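GH5 (Bacteroidetes bacterium AC2a, PDB 4YHE) is a cellulase of glycoside hydrolase family 5 that probably cleaves beta-1,4-glucosidic bonds in cellulose as an endoglucanase. Local coordinates at residues A[119-124]-A[129-134]; A[240-245]-A[274-279]. All blocks are in the same frame, centred on the assembly; numbering follows the deposited sequence.

Interaction 1 of 2, residues A[119-124]-A[129-134]; sequences WLDLPA and EERNQL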
loop_
_atom_site.group_PDB
_atom_site.type_symbol
_atom_site.label_atom_id
_atom_site.label_comp_id
_atom_site.label_asym_id
_atom_site.label_seq_id
_atom_site.Cartn_x
_atom_site.Cartn_y
_atom_site.Cartn_z
ATOM N N TRP A 119 -18.979 2.458 -5.828
ATOM C CA TRP A 119 -19.762 1.237 -6.090
ATOM C C TRP A 119 -19.299 0.087 -5.199
ATOM O O TRP A 119 -20.090 -0.780 -4.851
ATOM C CB TRP A 119 -19.672 0.828 -7.560
ATOM C CG TRP A 119 -18.259 0.550 -8.012
ATOM C CD1 TRP A 119 -17.379 1.450 -8.538
ATOM C CD2 TRP A 119 -17.579 -0.717 -7.993
ATOM N NE1 TRP A 119 -16.166 0.823 -8.815
ATOM C CE2 TRP A 119 -16.267 -0.500 -8.486
ATOM C CE3 TRP A 119 -17.940 -2.004 -7.578
ATOM C CZ2 TRP A 119 -15.328 -1.516 -8.590
ATOM C CZ3 TRP A 119 -17.006 -3.010 -7.672
ATOM C CH2 TRP A 119 -15.711 -2.768 -8.190
ATOM N N LEU A 120 -18.018 0.094 -4.824
ATOM C CA LEU A 120 -17.457 -0.939 -3.975
ATOM C C LEU A 120 -17.739 -0.613 -2.497
ATOM O O LEU A 120 -16.940 0.022 -1.808
ATOM C CB LEU A 120 -15.965 -1.031 -4.305
ATOM C CG LEU A 120 -15.147 -2.138 -3.705
ATOM C CD1 LEU A 120 -15.797 -3.498 -3.925
ATOM C CD2 LEU A 120 -13.745 -2.082 -4.326
ATOM N N ASP A 121 -18.931 -1.020 -2.035
ATOM C CA ASP A 121 -19.567 -0.455 -0.853
ATOM C C ASP A 121 -19.775 -1.555 0.178
ATOM O O ASP A 121 -20.701 -2.342 0.061
ATOM C CB ASP A 121 -20.923 0.147 -1.274
ATOM C CG ASP A 121 -21.618 0.917 -0.168
ATOM O OD1 ASP A 121 -21.471 0.600 1.032
ATOM O OD2 ASP A 121 -22.386 1.835 -0.507
ATOM N N LEU A 122 -18.923 -1.599 1.199
ATOM C CA LEU A 122 -18.957 -2.716 2.137
ATOM C C LEU A 122 -20.241 -2.769 3.019
ATOM O O LEU A 122 -20.858 -3.807 3.115
ATOM C CB LEU A 122 -17.686 -2.738 2.993
ATOM C CG LEU A 122 -17.624 -3.893 4.009
ATOM C CD1 LEU A 122 -17.512 -5.236 3.327
ATOM C CD2 LEU A 122 -16.452 -3.668 4.941
ATOM N N PRO A 123 -20.618 -1.661 3.678
ATOM C CA PRO A 123 -21.868 -1.727 4.457
ATOM C C PRO A 123 -23.076 -2.099 3.607
ATOM O O PRO A 123 -23.918 -2.889 4.051
ATOM C CB PRO A 123 -22.022 -0.302 5.008
ATOM C CG PRO A 123 -20.625 0.238 5.040
ATOM C CD PRO A 123 -19.921 -0.377 3.872
ATOM N N ALA A 124 -23.152 -1.565 2.396
ATOM C CA ALA A 124 -24.238 -1.927 1.470
ATOM C C ALA A 124 -24.273 -3.419 1.155
ATOM O O ALA A 124 -25.349 -4.033 1.072
ATOM C CB ALA A 124 -24.145 -1.115 0.187
ATOM N N GLU A 129 -27.467 -9.218 0.559
ATOM C CA GLU A 129 -26.738 -10.225 -0.191
ATOM C C GLU A 129 -26.900 -10.031 -1.700
ATOM O O GLU A 129 -26.000 -10.378 -2.478
ATOM C CB GLU A 129 -27.153 -11.635 0.236
ATOM C CG GLU A 129 -26.502 -12.771 -0.547
ATOM C CD GLU A 129 -24.991 -12.865 -0.369
ATOM O OE1 GLU A 129 -24.419 -12.216 0.546
ATOM O OE2 GLU A 129 -24.370 -13.610 -1.153
ATOM N N GLU A 130 -28.040 -9.483 -2.129
ATOM C CA GLU A 130 -28.188 -9.166 -3.542
ATOM C C GLU A 130 -27.261 -8.008 -3.944
ATOM O O GLU A 130 -26.739 -7.993 -5.035
ATOM C CB GLU A 130 -29.646 -8.877 -3.889
ATOM C CG GLU A 130 -30.543 -10.078 -3.578
ATOM C CD GLU A 130 -31.928 -9.983 -4.195
ATOM O OE1 GLU A 130 -32.469 -11.044 -4.583
ATOM O OE2 GLU A 130 -32.478 -8.860 -4.278
ATOM N N ARG A 131 -27.021 -7.051 -3.059
ATOM C CA ARG A 131 -26.019 -6.015 -3.371
ATOM C C ARG A 131 -24.590 -6.611 -3.409
ATOM O O ARG A 131 -23.776 -6.291 -4.283
ATOM C CB ARG A 131 -26.119 -4.849 -2.386
ATOM C CG ARG A 131 -25.195 -3.672 -2.685
ATOM C CD ARG A 131 -25.528 -2.945 -4.003
ATOM N NE ARG A 131 -24.402 -2.113 -4.424
ATOM C CZ ARG A 131 -24.148 -0.867 -4.028
ATOM N NH1 ARG A 131 -24.959 -0.218 -3.196
ATOM N NH2 ARG A 131 -23.046 -0.259 -4.484
ATOM N N ASN A 132 -24.312 -7.501 -2.476
ATOM C CA ASN A 132 -23.013 -8.170 -2.408
ATOM C C ASN A 132 -22.723 -8.962 -3.691
ATOM O O ASN A 132 -21.612 -8.902 -4.245
ATOM C CB ASN A 132 -22.973 -9.082 -1.164
ATOM C CG ASN A 132 -21.575 -9.588 -0.847
ATOM O OD1 ASN A 132 -20.581 -8.992 -1.241
ATOM N ND2 ASN A 132 -21.502 -10.697 -0.123
ATOM N N GLN A 133 -23.726 -9.692 -4.163
ATOM C CA GLN A 133 -23.656 -10.393 -5.445
ATOM C C GLN A 133 -23.320 -9.467 -6.622
ATOM O O GLN A 133 -22.529 -9.842 -7.478
ATOM C CB GLN A 133 -24.987 -11.132 -5.743
ATOM C CG GLN A 133 -25.077 -12.536 -5.138
ATOM C CD GLN A 133 -26.510 -13.065 -4.940
ATOM O OE1 GLN A 133 -27.496 -12.520 -5.466
ATOM N NE2 GLN A 133 -26.623 -14.141 -4.165
ATOM N N LEU A 134 -23.946 -8.295 -6.678
ATOM C CA LEU A 134 -23.680 -7.316 -7.748
ATOM C C LEU A 134 -22.250 -6.789 -7.702
ATOM O O LEU A 134 -21.597 -6.638 -8.741
ATOM C CB LEU A 134 -24.608 -6.100 -7.624
ATOM C CG LEU A 134 -26.080 -6.197 -8.033
ATOM C CD1 LEU A 134 -26.749 -4.847 -7.791
ATOM C CD2 LEU A 134 -26.215 -6.606 -9.488
HETATM O O HOH W 1 -22.228 -1.770 -6.526
HETATM O O HOH W 2 -22.758 2.823 -3.096
HETATM O O HOH W 3 -25.164 2.237 -1.531
#

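Interaction 2 of 2, residues A[240-245]-A[274-279]; sequences VHSYDP and VGMLNR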
loop_
_atom_site.group_PDB
_atom_site.type_symbol
_atom_site.label_atom_id
_atom_site.label_comp_id
_atom_site.label_asym_id
_atom_site.label_seq_id
_atom_site.Cartn_x
_atom_site.Cartn_y
_atom_site.Cartn_z
ATOM N N VAL A 240 -0.580 -4.836 3.876
ATOM C CA VAL A 240 -0.989 -4.021 5.021
ATOM C C VAL A 240 -0.527 -2.570 4.832
ATOM O O VAL A 240 0.376 -2.281 4.010
ATOM C CB VAL A 240 -0.436 -4.592 6.357
ATOM C CG1 VAL A 240 -1.137 -5.878 6.759
ATOM C CG2 VAL A 240 1.053 -4.878 6.275
ATOM N N HIS A 241 -1.127 -1.658 5.605
ATOM C CA HIS A 241 -0.690 -0.265 5.611
ATOM C C HIS A 241 -0.346 0.137 7.032
ATOM O O HIS A 241 -0.989 -0.308 7.984
ATOM C CB HIS A 241 -1.754 0.704 5.079
ATOM C CG HIS A 241 -2.116 0.493 3.648
ATOM N ND1 HIS A 241 -3.123 1.197 3.035
ATOM C CD2 HIS A 241 -1.654 -0.377 2.726
ATOM C CE1 HIS A 241 -3.243 0.794 1.785
ATOM N NE2 HIS A 241 -2.360 -0.166 1.572
ATOM N N SER A 242 0.681 0.974 7.179
ATOM C CA SER A 242 0.928 1.629 8.473
ATOM C C SER A 242 1.405 3.061 8.410
ATOM O O SER A 242 2.452 3.383 7.813
ATOM C CB SER A 242 1.897 0.822 9.350
ATOM O OG SER A 242 2.089 1.483 10.593
ATOM N N TYR A 243 0.622 3.916 9.066
ATOM C CA TYR A 243 1.006 5.295 9.399
ATOM C C TYR A 243 1.054 5.475 10.945
ATOM O O TYR A 243 0.702 6.529 11.501
ATOM C CB TYR A 243 0.052 6.275 8.752
ATOM C CG TYR A 243 -0.030 6.156 7.257
ATOM C CD1 TYR A 243 0.827 6.878 6.442
ATOM C CD2 TYR A 243 -0.961 5.309 6.648
ATOM C CE1 TYR A 243 0.759 6.793 5.054
ATOM C CE2 TYR A 243 -1.038 5.218 5.261
ATOM C CZ TYR A 243 -0.159 5.942 4.478
ATOM O OH TYR A 243 -0.235 5.899 3.122
ATOM N N ASP A 244 1.564 4.451 11.620
ATOM C CA ASP A 244 1.522 4.366 13.080
ATOM C C ASP A 244 2.750 4.996 13.736
ATOM O O ASP A 244 3.869 4.826 13.218
ATOM C CB ASP A 244 1.443 2.896 13.530
ATOM C CG ASP A 244 0.186 2.176 13.046
ATOM O OD1 ASP A 244 -0.914 2.726 13.180
ATOM O OD2 ASP A 244 0.307 1.045 12.501
ATOM N N PRO A 245 2.562 5.705 14.872
ATOM C CA PRO A 245 1.231 6.052 15.406
ATOM C C PRO A 245 0.680 7.277 14.690
ATOM O O PRO A 245 1.406 8.211 14.407
ATOM C CB PRO A 245 1.515 6.353 16.883
ATOM C CG PRO A 245 2.911 6.884 16.879
ATOM C CD PRO A 245 3.639 6.257 15.715
ATOM N N VAL A 274 7.413 -2.363 16.692
ATOM C CA VAL A 274 7.971 -3.697 16.574
ATOM C C VAL A 274 6.993 -4.797 16.928
ATOM O O VAL A 274 6.958 -5.850 16.253
ATOM C CB VAL A 274 9.302 -3.818 17.372
ATOM C CG1 VAL A 274 9.779 -5.243 17.375
ATOM C CG2 VAL A 274 10.357 -2.886 16.765
ATOM N N GLY A 275 6.144 -4.546 17.930
ATOM C CA GLY A 275 5.143 -5.524 18.325
ATOM C C GLY A 275 4.227 -5.832 17.145
ATOM O O GLY A 275 3.906 -6.985 16.860
ATOM N N MET A 276 3.805 -4.775 16.445
ATOM C CA MET A 276 2.912 -4.919 15.323
ATOM C C MET A 276 3.588 -5.737 14.244
ATOM O O MET A 276 3.003 -6.645 13.665
ATOM C CB MET A 276 2.504 -3.548 14.805
ATOM C CG MET A 276 1.618 -3.621 13.581
ATOM S SD MET A 276 2.621 -3.559 12.079
ATOM C CE MET A 276 2.975 -1.790 12.125
ATOM N N LEU A 277 4.855 -5.448 14.007
ATOM C CA LEU A 277 5.593 -6.195 13.004
ATOM C C LEU A 277 5.740 -7.644 13.408
ATOM O O LEU A 277 5.677 -8.519 12.564
ATOM C CB LEU A 277 6.967 -5.555 12.760
ATOM C CG LEU A 277 6.989 -4.136 12.157
ATOM C CD1 LEU A 277 8.403 -3.586 12.158
ATOM C CD2 LEU A 277 6.394 -4.118 10.752
ATOM N N ASN A 278 5.974 -7.892 14.703
ATOM C CA ASN A 278 6.091 -9.255 15.207
ATOM C C ASN A 278 4.852 -10.085 14.960
ATOM O O ASN A 278 4.946 -11.264 14.605
ATOM C CB ASN A 278 6.436 -9.251 16.694
ATOM C CG ASN A 278 7.909 -8.963 16.947
ATOM O OD1 ASN A 278 8.741 -9.193 16.077
ATOM N ND2 ASN A 278 8.227 -8.393 18.113
ATOM N N ARG A 279 3.685 -9.471 15.104
ATOM C CA ARG A 279 2.448 -10.190 14.825
ATOM C C ARG A 279 2.330 -10.633 13.363
ATOM O O ARG A 279 1.917 -11.735 13.079
ATOM C CB ARG A 279 1.252 -9.374 15.328
ATOM C CG ARG A 279 1.298 -9.302 16.855
ATOM C CD ARG A 279 0.044 -8.736 17.487
ATOM N NE ARG A 279 -0.097 -7.310 17.280
ATOM C CZ ARG A 279 0.501 -6.349 17.988
ATOM N NH1 ARG A 279 1.348 -6.621 18.960
ATOM N NH2 ARG A 279 0.235 -5.082 17.696
#

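Interaction 1 of 2, residues A[119-124]-A[129-134]
R131, on helix 129-149, lays its side chain along A124 and ends at the backbone carbonyl of W119. The tight part lies at A124: R131 CB is 3.6 Å from A124 O, and R131 NH1 approaches A124 CB obliquely at 3.6 Å. With CG anti to the backbone N (chi1 -176°) and a bend at chi2 (65°), the arginine sends its guanidinium along the turn that precedes helix 122-127. D121 is the N-cap of that helix, its OD1 accepting from A124 N at 3.1 Å. The hydrogen bond from R131 NH2 to W119 O is weak, 3.0 Å long but bent to 123°.

The looser part is the guanidinium end. Three waters lie at its edge, in its plane. Water 1 accepts from R131 NH2 at 2.7 Å and donates to W119 O, whereas water 3 accepts from R131 NH1 and donates to D121 OD2. D121 OD2 stands 4.3 Å from R131 NH1, well out of the guanidinium plane, so the two charges are neighbours without a salt bridge. The chemistry implies a link made by packing on A124 and one weak direct bond, with waters carrying much of the polar part, in which the arginine's charge probably favours the ionised capping aspartate.

Interaction 2 of 2, residues A[240-245]-A[274-279]
S242 OG is gripped by several groups where strand 236-242 of the (beta/alpha)8 barrel runs out. S242 OG donates to D244 OD2 at 2.6 Å and accepts from D244 N at 3.2 Å, the second bond defining an ST turn; a weak hydrogen bond links it to Y273 OH as well. The donated bond reaches OD2 from above, 52° out of the carboxylate plane. Placing OG anti to the backbone N (chi1 -179°) brings the hydroxyl beside the carbonyl carbon and thus toward the residue two places on.

Helix 270-285 meets this turn through one methyl group. M276 runs out from the helix and bends at chi2 and chi3, ending with M276 CE 3.7 Å from S242 OG and 3.9 Å from D244 OD2. The side chains of M276 and D244 cross at about a right angle, and it is the methionine's terminal methyl that bears on the carboxylate. These are van der Waals contacts: an apolar methyl lies against a polar pair already joined by its own bond, and P218 also touches M276. The helix belongs to the beta-alpha-beta crossover from strand 236-242 to strand 291-296, and the contact joins it to the end of the first of these strands.

Without the hydroxyl, as with an alanine here in place of S242, D244 OD2 and D244 N would probably lose their shared partner and the aspartate would be freer to turn. D244 O is hydrogen-bonded to Y313 OH, and the peptide bond leading from D244 to P245 is cis.

How the interactions relate
Interactions 1 and 2 belong to separate crossovers of one barrel: helix 129-149 leads into strand 157-160, and helix 270-285 into strand 291-296. Their centres lie 30 Å apart and their nearest atoms about 12 Å, without touching. The centre of interaction 1, near the surface, is 23 Å from the centre of the chain, that of buried interaction 2 13 Å. In family 5 the active site lies at the C-terminal strand ends: the neighbours of S242, H241 and Y243, hydrogen-bond to E164 and E295, glutamates placed where relatives carry their catalytic pair. Segment 119-124 also touches the loop that carries E164, through L120 on L162 and L122 on I165.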